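Local coordinates for matrix protein VP40 (Lake Victoria marburgvirus, PDB 5B0V) that drives assembly and budding of virus particles as the viral matrix protein, a dimer that reorganises into multimers at the plasma membrane, at residues L220-K224 with L265-S271; L188-W193 with P285-F289; G202-A208 with V305-N311. One frame throughout, in Å; residues are numbered along the deposited sequence.

Contact 1. Residues L220-K224 with L265-S271; sequences LPTVK and LPADMFS
Lys224 is tied to the 265-271 loop by its backbone and by the end of its side chain. Its backbone N donates to Met269 O (2.8 Å, nearly straight at 171°), and its ammonium group NZ donates to Ala267 O at 2.6 Å. CB and CG pass the Met269 carbonyl, and the extended chain beyond CG carries NZ on to Ala267 O, tilted out of that carbonyl's plane. Two residues back, Thr222 O accepts from Ser271 N at 3.1 Å. Together the two backbone bonds flank a single bridge between Val223 and Phe270. Within the 265-271 loop, Pro266 O takes the N-H groups of both Met269 and Phe270, while Ser271 OG bonds to the backbone N of Lys273. The Phe270 ring lies with Leu265 CD1 over the centre of one face and Met269 CG toward the rim of the other; Pro221 O meets its edge in plane, 3.4 Å from Phe270 CD1. Pro221 CD, on the pyrrolidine ring, comes within 3.6 Å of the Leu265 methyl CD1. This isolated beta bridge joins the loop after strand 218-219 to the loop after strand 260-264, with Leu220 and Val223 resting on Ile242 of helix 237-243.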
loop_
_atom_site.group_PDB
_atom_site.type_symbol
_atom_site.label_atom_id
_atom_site.label_comp_id
_atom_site.label_asym_id
_atom_site.label_seq_id
_atom_site.Cartn_x
_atom_site.Cartn_y
_atom_site.Cartn_z
ATOM N N LEU A 220 -1.458 -20.121 -23.731
ATOM C CA LEU A 220 -0.831 -19.590 -24.911
ATOM C C LEU A 220 -1.822 -18.908 -25.816
ATOM O O LEU A 220 -3.018 -19.231 -25.808
ATOM C CB LEU A 220 -0.194 -20.750 -25.664
ATOM C CG LEU A 220 0.917 -21.518 -24.961
ATOM C CD1 LEU A 220 1.332 -22.720 -25.794
ATOM C CD2 LEU A 220 2.114 -20.620 -24.731
ATOM N N PRO A 221 -1.325 -18.000 -26.652
ATOM C CA PRO A 221 -2.181 -17.486 -27.688
ATOM C C PRO A 221 -2.697 -18.598 -28.609
ATOM O O PRO A 221 -2.179 -19.721 -28.628
ATOM C CB PRO A 221 -1.266 -16.564 -28.497
ATOM C CG PRO A 221 -0.009 -16.446 -27.738
ATOM C CD PRO A 221 0.081 -17.670 -26.904
ATOM N N THR A 222 -3.728 -18.267 -29.358
ATOM C CA THR A 222 -4.315 -19.214 -30.250
ATOM C C THR A 222 -3.304 -19.618 -31.328
ATOM O O THR A 222 -2.461 -18.820 -31.745
ATOM C CB THR A 222 -5.627 -18.683 -30.873
ATOM O OG1 THR A 222 -5.406 -17.384 -31.443
ATOM C CG2 THR A 222 -6.735 -18.603 -29.792
ATOM N N VAL A 223 -3.407 -20.882 -31.735
ATOM C CA VAL A 223 -2.549 -21.452 -32.738
ATOM C C VAL A 223 -3.191 -21.226 -34.098
ATOM O O VAL A 223 -4.347 -21.540 -34.325
ATOM C CB VAL A 223 -2.340 -22.948 -32.491
ATOM C CG1 VAL A 223 -1.531 -23.572 -33.607
ATOM C CG2 VAL A 223 -1.679 -23.162 -31.141
ATOM N N LYS A 224 -2.417 -20.658 -34.997
ATOM C CA LYS A 224 -2.896 -20.316 -36.310
ATOM C C LYS A 224 -3.359 -21.566 -37.032
ATOM O O LYS A 224 -2.687 -22.596 -36.968
ATOM C CB LYS A 224 -1.762 -19.668 -37.106
ATOM C CG LYS A 224 -1.363 -18.269 -36.651
ATOM C CD LYS A 224 -0.418 -17.644 -37.668
ATOM C CE LYS A 224 -0.022 -16.236 -37.274
ATOM N NZ LYS A 224 1.243 -15.828 -37.937
ATOM N N LEU A 265 7.555 -16.672 -28.708
ATOM C CA LEU A 265 6.883 -17.746 -29.428
ATOM C C LEU A 265 7.013 -17.495 -30.908
ATOM O O LEU A 265 6.987 -16.356 -31.333
ATOM C CB LEU A 265 5.407 -17.796 -29.040
ATOM C CG LEU A 265 5.104 -18.085 -27.566
ATOM C CD1 LEU A 265 3.658 -17.822 -27.207
ATOM C CD2 LEU A 265 5.424 -19.513 -27.229
ATOM N N PRO A 266 7.143 -18.561 -31.707
ATOM C CA PRO A 266 7.212 -18.390 -33.158
ATOM C C PRO A 266 5.936 -17.731 -33.751
ATOM O O PRO A 266 4.823 -18.127 -33.415
ATOM C CB PRO A 266 7.404 -19.822 -33.671
ATOM C CG PRO A 266 6.916 -20.711 -32.587
ATOM C CD PRO A 266 7.144 -19.985 -31.308
ATOM N N ALA A 267 6.118 -16.707 -34.580
ATOM C CA ALA A 267 4.999 -15.958 -35.128
ATOM C C ALA A 267 4.277 -16.775 -36.176
ATOM O O ALA A 267 3.070 -16.634 -36.349
ATOM C CB ALA A 267 5.468 -14.658 -35.750
ATOM N N ASP A 268 5.008 -17.626 -36.876
ATOM C CA ASP A 268 4.391 -18.455 -37.878
ATOM C C ASP A 268 3.355 -19.409 -37.297
ATOM O O ASP A 268 2.542 -19.949 -38.050
ATOM C CB ASP A 268 5.452 -19.234 -38.686
ATOM C CG ASP A 268 6.179 -20.327 -37.863
ATOM O OD1 ASP A 268 5.851 -20.534 -36.675
ATOM O OD2 ASP A 268 7.079 -20.986 -38.438
HETATM N N MSE A 269 3.377 -19.610 -35.977
HETATM C CA MSE A 269 2.432 -20.499 -35.297
HETATM C C MSE A 269 1.374 -19.868 -34.419
HETATM O O MSE A 269 0.272 -20.385 -34.319
HETATM C CB MSE A 269 3.261 -21.380 -34.403
HETATM C CG MSE A 269 2.384 -22.456 -33.768
HETATM SE SE MSE A 269 3.307 -23.874 -32.758
HETATM C CE MSE A 269 4.296 -24.868 -34.141
ATOM N N PHE A 270 1.703 -18.747 -33.773
ATOM C CA PHE A 270 0.839 -18.112 -32.771
ATOM C C PHE A 270 0.414 -16.714 -33.180
ATOM O O PHE A 270 1.230 -15.883 -33.623
ATOM C CB PHE A 270 1.564 -18.009 -31.453
ATOM C CG PHE A 270 1.865 -19.334 -30.822
ATOM C CD1 PHE A 270 0.914 -19.980 -30.060
ATOM C CD2 PHE A 270 3.105 -19.917 -30.966
ATOM C CE1 PHE A 270 1.189 -21.188 -29.466
ATOM C CE2 PHE A 270 3.387 -21.138 -30.381
ATOM C CZ PHE A 270 2.430 -21.767 -29.623
ATOM N N SER A 271 -0.886 -16.472 -33.050
ATOM C CA SER A 271 -1.505 -15.209 -33.412
ATOM C C SER A 271 -1.787 -14.415 -32.153
ATOM O O SER A 271 -2.259 -14.942 -31.152
ATOM C CB SER A 271 -2.807 -15.457 -34.169
ATOM O OG SER A 271 -3.624 -14.294 -34.145
#

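Contact 2. Residues L188-W193 with P285-F289; sequences LPDDAW and PVVYF
Trp193 N donates to Val286 O (2.9 Å) where the loop leaving a type I turn (Pro189 to Ala192) reaches strand 286-289. That turn is closed by its own bond from Ala192 N to Pro189 O, and it brings Pro189, Asp191 and Ala192 round the Tyr288 ring. Tyr288 OH donates to Asp191 OD1 at 2.6 Å, using the syn lone pair of that oxygen. Carboxylate and ring are only 21° from coplanar, and OD1 lies at the ring edge. Asp191 can meet the hydroxyl this way because its CG sits between the backbone N and the carbonyl carbon (chi1 66°). The hydroxyl is also hydrogen-bonded to Arg262 NH1, so the phenol bridges an acid and a guanidinium group, which would probably favour a charged carboxylate. Over one face of the ring comes Pro189 CD, 4.1 Å from the centroid in a CH-pi contact, and Ala192 CB approaches Tyr288 CD1 to 3.6 Å. Farther along, Trp193 CE3 packs alongside Val287 CG1 (3.9 Å), the two side chains pointing the same way. A type I beta turn packs here against a buried tyrosine of an outer strand, joining the connection after strand 176-187 to the three-stranded antiparallel sheet 251-253, 260-264, 286-290.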
loop_
_atom_site.group_PDB
_atom_site.type_symbol
_atom_site.label_atom_id
_atom_site.label_comp_id
_atom_site.label_asym_id
_atom_site.label_seq_id
_atom_site.Cartn_x
_atom_site.Cartn_y
_atom_site.Cartn_z
ATOM N N LEU A 188 4.485 -5.360 -16.319
ATOM C CA LEU A 188 5.002 -6.183 -17.425
ATOM C C LEU A 188 5.242 -5.260 -18.591
ATOM O O LEU A 188 4.522 -4.292 -18.737
ATOM C CB LEU A 188 3.979 -7.216 -17.871
ATOM C CG LEU A 188 3.902 -8.559 -17.172
ATOM C CD1 LEU A 188 3.969 -8.419 -15.672
ATOM C CD2 LEU A 188 2.608 -9.235 -17.580
ATOM N N PRO A 189 6.236 -5.555 -19.437
ATOM C CA PRO A 189 6.470 -4.719 -20.618
ATOM C C PRO A 189 5.300 -4.767 -21.581
ATOM O O PRO A 189 4.450 -5.642 -21.499
ATOM C CB PRO A 189 7.701 -5.349 -21.266
ATOM C CG PRO A 189 8.371 -6.114 -20.178
ATOM C CD PRO A 189 7.280 -6.576 -19.263
ATOM N N ASP A 190 5.255 -3.824 -22.503
ATOM C CA ASP A 190 4.104 -3.707 -23.400
ATOM C C ASP A 190 3.952 -4.884 -24.336
ATOM O O ASP A 190 2.842 -5.132 -24.810
ATOM C CB ASP A 190 4.143 -2.382 -24.170
ATOM C CG ASP A 190 3.955 -1.179 -23.254
ATOM O OD1 ASP A 190 4.285 -1.294 -22.044
ATOM O OD2 ASP A 190 3.485 -0.125 -23.726
ATOM N N ASP A 191 5.022 -5.642 -24.582
ATOM C CA ASP A 191 4.930 -6.821 -25.461
ATOM C C ASP A 191 4.301 -8.065 -24.807
ATOM O O ASP A 191 4.332 -9.148 -25.375
ATOM C CB ASP A 191 6.292 -7.164 -26.113
ATOM C CG ASP A 191 7.361 -7.614 -25.112
ATOM O OD1 ASP A 191 7.014 -8.112 -24.021
ATOM O OD2 ASP A 191 8.569 -7.458 -25.440
ATOM N N ALA A 192 3.710 -7.929 -23.635
ATOM C CA ALA A 192 3.135 -9.091 -22.977
ATOM C C ALA A 192 1.848 -9.451 -23.652
ATOM O O ALA A 192 1.014 -8.589 -23.899
ATOM C CB ALA A 192 2.882 -8.812 -21.517
ATOM N N TRP A 193 1.737 -10.722 -24.011
ATOM C CA TRP A 193 0.517 -11.264 -24.505
ATOM C C TRP A 193 -0.254 -11.809 -23.331
ATOM O O TRP A 193 0.298 -12.322 -22.389
ATOM C CB TRP A 193 0.772 -12.371 -25.502
ATOM C CG TRP A 193 -0.517 -12.942 -25.954
ATOM C CD1 TRP A 193 -1.245 -12.542 -27.013
ATOM C CD2 TRP A 193 -1.281 -13.964 -25.296
ATOM N NE1 TRP A 193 -2.417 -13.249 -27.072
ATOM C CE2 TRP A 193 -2.461 -14.135 -26.034
ATOM C CE3 TRP A 193 -1.088 -14.734 -24.146
ATOM C CZ2 TRP A 193 -3.436 -15.068 -25.689
ATOM C CZ3 TRP A 193 -2.070 -15.668 -23.795
ATOM C CH2 TRP A 193 -3.228 -15.823 -24.566
ATOM N N PRO A 285 4.575 -12.527 -30.540
ATOM C CA PRO A 285 3.887 -13.090 -29.408
ATOM C C PRO A 285 4.878 -13.505 -28.309
ATOM O O PRO A 285 5.869 -14.179 -28.583
ATOM C CB PRO A 285 3.164 -14.277 -30.030
ATOM C CG PRO A 285 4.006 -14.685 -31.193
ATOM C CD PRO A 285 4.877 -13.544 -31.568
ATOM N N VAL A 286 4.630 -13.046 -27.082
ATOM C CA VAL A 286 5.497 -13.355 -25.959
ATOM C C VAL A 286 4.676 -13.528 -24.683
ATOM O O VAL A 286 3.834 -12.699 -24.399
ATOM C CB VAL A 286 6.514 -12.231 -25.743
ATOM C CG1 VAL A 286 7.425 -12.554 -24.551
ATOM C CG2 VAL A 286 7.332 -11.982 -27.006
ATOM N N VAL A 287 4.948 -14.579 -23.904
ATOM C CA VAL A 287 4.287 -14.759 -22.610
ATOM C C VAL A 287 5.208 -14.605 -21.443
ATOM O O VAL A 287 6.279 -15.141 -21.411
ATOM C CB VAL A 287 3.647 -16.120 -22.434
ATOM C CG1 VAL A 287 2.393 -16.191 -23.250
ATOM C CG2 VAL A 287 4.592 -17.216 -22.843
ATOM N N TYR A 288 4.743 -13.870 -20.460
ATOM C CA TYR A 288 5.485 -13.671 -19.258
ATOM C C TYR A 288 4.910 -14.578 -18.214
ATOM O O TYR A 288 3.742 -14.897 -18.239
ATOM C CB TYR A 288 5.388 -12.208 -18.819
ATOM C CG TYR A 288 6.220 -11.315 -19.687
ATOM C CD1 TYR A 288 5.740 -10.857 -20.883
ATOM C CD2 TYR A 288 7.486 -10.965 -19.324
ATOM C CE1 TYR A 288 6.491 -10.045 -21.692
ATOM C CE2 TYR A 288 8.253 -10.159 -20.131
ATOM C CZ TYR A 288 7.752 -9.710 -21.321
ATOM O OH TYR A 288 8.525 -8.876 -22.102
ATOM N N PHE A 289 5.742 -15.010 -17.296
ATOM C CA PHE A 289 5.252 -15.795 -16.192
ATOM C C PHE A 289 6.163 -15.556 -14.993
ATOM O O PHE A 289 7.252 -14.993 -15.111
ATOM C CB PHE A 289 5.152 -17.295 -16.584
ATOM C CG PHE A 289 6.482 -17.985 -16.782
ATOM C CD1 PHE A 289 7.130 -17.940 -18.008
ATOM C CD2 PHE A 289 7.063 -18.693 -15.761
ATOM C CE1 PHE A 289 8.343 -18.579 -18.206
ATOM C CE2 PHE A 289 8.267 -19.329 -15.946
ATOM C CZ PHE A 289 8.910 -19.272 -17.162
#

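Contact 3. Residues G202-A208 with V305-N311; sequences GNTMHPA and VVLAYAN
The Tyr309 ring is covered on one face by selenomethionine Met205: CG stands over it in a CH-pi contact, 3.8 Å from the centroid, and SE lies above the same ring at 4.2 Å, a Met-aromatic contact. At the ring edge, near its plane, is Asn203 O, 3.2 Å from Tyr309 CE1. The other flat side chain, the His206 imidazole, has Ala308 O near its plane at the edge, while Ala310 CB approaches it obliquely. These groups belong to an antiparallel pairing of strands 205-208 and 305-309, whose N-to-C directions over these short segments differ by 140°, well short of exactly antiparallel.

Two hydrogen-bonded pairs hold the strands together. His206 and Ala308 bond reciprocally, each N-H to the other's carbonyl oxygen, with His206 N to Ala308 O at 2.7 Å; Ala208 and Val306 do the same. Between them Pro207 faces Leu307 in a non-hydrogen-bonded pair, a position where proline, lacking an N-H, costs the pairing no bond. On the face carrying Ala208, its CB meets Ala308 CB at 3.9 Å. Met205, Pro207, Leu307 and Tyr309 point to the other face, where Leu307 CD2 lies over the peptide joining His206 to Pro207, and Met205 CE, after a bend in its chain (chi3 99°), reaches Leu307 O.

Helix 237-243 covers Pro207, and strand 218-219 flanks strand 205-210 to complete a three-stranded antiparallel sheet. Beyond the paired strands, Asn311 ties down the residue at which helix 197-201 gives way to loop. With CG anti to the backbone N (chi1 179°), its amide turns to Gly202 while OD1 accepts from Thr313 N; ND2 donates to Gly202 O at 3.0 Å, with that oxygen close to the amide plane.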
loop_
_atom_site.group_PDB
_atom_site.type_symbol
_atom_site.label_atom_id
_atom_site.label_comp_id
_atom_site.label_asym_id
_atom_site.label_seq_id
_atom_site.Cartn_x
_atom_site.Cartn_y
_atom_site.Cartn_z
ATOM N N GLY A 202 -14.348 -16.469 -18.444
ATOM C CA GLY A 202 -15.035 -17.703 -18.866
ATOM C C GLY A 202 -14.662 -18.957 -18.087
ATOM O O GLY A 202 -14.022 -18.892 -17.057
ATOM N N ASN A 203 -15.078 -20.113 -18.572
ATOM C CA ASN A 203 -14.685 -21.386 -17.928
ATOM C C ASN A 203 -14.270 -22.373 -18.955
ATOM O O ASN A 203 -14.484 -23.554 -18.805
ATOM C CB ASN A 203 -15.815 -21.962 -17.087
ATOM C CG ASN A 203 -17.149 -21.815 -17.762
ATOM O OD1 ASN A 203 -17.279 -22.082 -18.952
ATOM N ND2 ASN A 203 -18.148 -21.352 -17.015
ATOM N N THR A 204 -13.693 -21.851 -20.019
ATOM C CA THR A 204 -13.192 -22.652 -21.099
ATOM C C THR A 204 -11.750 -22.949 -20.792
ATOM O O THR A 204 -11.110 -22.182 -20.076
ATOM C CB THR A 204 -13.252 -21.875 -22.415
ATOM O OG1 THR A 204 -14.497 -21.191 -22.477
ATOM C CG2 THR A 204 -13.119 -22.824 -23.626
HETATM N N MSE A 205 -11.259 -24.060 -21.344
HETATM C CA MSE A 205 -9.860 -24.487 -21.177
HETATM C C MSE A 205 -9.125 -24.290 -22.468
HETATM O O MSE A 205 -9.733 -24.320 -23.525
HETATM C CB MSE A 205 -9.858 -25.942 -20.728
HETATM C CG MSE A 205 -10.283 -25.965 -19.271
HETATM SE SE MSE A 205 -10.290 -27.754 -18.512
HETATM C CE MSE A 205 -8.557 -27.698 -17.576
ATOM N N HIS A 206 -7.831 -24.012 -22.412
ATOM C CA HIS A 206 -7.099 -23.704 -23.640
ATOM C C HIS A 206 -5.726 -24.275 -23.622
ATOM O O HIS A 206 -5.206 -24.579 -22.565
ATOM C CB HIS A 206 -6.989 -22.206 -23.861
ATOM C CG HIS A 206 -8.275 -21.501 -23.634
ATOM N ND1 HIS A 206 -9.097 -21.102 -24.661
ATOM C CD2 HIS A 206 -8.923 -21.188 -22.488
ATOM C CE1 HIS A 206 -10.182 -20.538 -24.158
ATOM N NE2 HIS A 206 -10.105 -20.583 -22.841
ATOM N N PRO A 207 -5.126 -24.402 -24.802
ATOM C CA PRO A 207 -3.792 -24.927 -24.849
ATOM C C PRO A 207 -2.881 -24.121 -23.966
ATOM O O PRO A 207 -2.886 -22.890 -24.015
ATOM C CB PRO A 207 -3.414 -24.752 -26.313
ATOM C CG PRO A 207 -4.698 -24.842 -27.036
ATOM C CD PRO A 207 -5.694 -24.201 -26.142
ATOM N N ALA A 208 -2.121 -24.827 -23.149
ATOM C CA ALA A 208 -1.174 -24.208 -22.242
ATOM C C ALA A 208 0.063 -25.067 -22.139
ATOM O O ALA A 208 0.005 -26.284 -22.401
ATOM C CB ALA A 208 -1.794 -24.087 -20.884
ATOM N N VAL A 305 2.478 -30.285 -22.598
ATOM C CA VAL A 305 1.327 -29.529 -23.112
ATOM C C VAL A 305 0.010 -29.981 -22.499
ATOM O O VAL A 305 -0.317 -31.172 -22.499
ATOM C CB VAL A 305 1.150 -29.695 -24.619
ATOM C CG1 VAL A 305 0.024 -28.807 -25.110
ATOM C CG2 VAL A 305 2.435 -29.359 -25.333
ATOM N N VAL A 306 -0.756 -29.020 -22.003
ATOM C CA VAL A 306 -2.026 -29.307 -21.353
ATOM C C VAL A 306 -3.087 -28.298 -21.782
ATOM O O VAL A 306 -2.804 -27.334 -22.474
ATOM C CB VAL A 306 -1.875 -29.324 -19.813
ATOM C CG1 VAL A 306 -0.951 -30.458 -19.388
ATOM C CG2 VAL A 306 -1.341 -27.995 -19.277
ATOM N N LEU A 307 -4.307 -28.551 -21.340
ATOM C CA LEU A 307 -5.401 -27.616 -21.453
ATOM C C LEU A 307 -5.622 -27.041 -20.075
ATOM O O LEU A 307 -5.763 -27.779 -19.108
ATOM C CB LEU A 307 -6.654 -28.330 -21.907
ATOM C CG LEU A 307 -6.642 -28.905 -23.329
ATOM C CD1 LEU A 307 -7.692 -29.991 -23.506
ATOM C CD2 LEU A 307 -6.851 -27.800 -24.331
ATOM N N ALA A 308 -5.583 -25.720 -19.954
ATOM C CA ALA A 308 -5.800 -25.084 -18.665
ATOM C C ALA A 308 -6.846 -23.996 -18.781
ATOM O O ALA A 308 -7.097 -23.470 -19.871
ATOM C CB ALA A 308 -4.508 -24.512 -18.145
ATOM N N TYR A 309 -7.469 -23.680 -17.649
ATOM C CA TYR A 309 -8.331 -22.518 -17.553
ATOM C C TYR A 309 -7.497 -21.269 -17.638
ATOM O O TYR A 309 -6.391 -21.200 -17.093
ATOM C CB TYR A 309 -9.061 -22.486 -16.224
ATOM C CG TYR A 309 -10.112 -23.558 -16.064
ATOM C CD1 TYR A 309 -11.298 -23.512 -16.806
ATOM C CD2 TYR A 309 -9.944 -24.591 -15.147
ATOM C CE1 TYR A 309 -12.265 -24.466 -16.640
ATOM C CE2 TYR A 309 -10.915 -25.549 -14.976
ATOM C CZ TYR A 309 -12.064 -25.483 -15.727
ATOM O OH TYR A 309 -13.014 -26.458 -15.577
ATOM N N ALA A 310 -8.029 -20.265 -18.318
ATOM C CA ALA A 310 -7.435 -18.934 -18.291
ATOM C C ALA A 310 -7.948 -18.172 -17.083
ATOM O O ALA A 310 -7.249 -17.380 -16.493
ATOM C CB ALA A 310 -7.763 -18.209 -19.573
ATOM N N ASN A 311 -9.187 -18.431 -16.726
ATOM C CA ASN A 311 -9.824 -17.774 -15.611
ATOM C C ASN A 311 -9.096 -18.108 -14.333
ATOM O O ASN A 311 -9.159 -19.255 -13.900
ATOM C CB ASN A 311 -11.290 -18.222 -15.540
ATOM C CG ASN A 311 -12.041 -17.610 -14.386
ATOM O OD1 ASN A 311 -11.473 -17.348 -13.325
ATOM N ND2 ASN A 311 -13.336 -17.371 -14.585
#

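In the fold
Contact 2 is the most buried of the three and contact 3 lies at the surface, with contact 1 between them. Contact 3 pairs two strands of one sheet mainly through backbone bonds; contact 2 sets a turn against an edge strand of the other three-stranded sheet, largely through one tyrosine; contact 1 joins loops that follow a strand of each sheet and relies on carbonyl oxygens, one of them taken by a lysine ammonium group. Contact 1 also meets both of the others: Leu265 N probably bonds to Pro285 O, Trp193 packs on Leu220 and Pro221, and Leu220 N probably bonds to Pro207 O. Contacts 2 and 3 do not touch, their nearest atoms being about 7 Å apart.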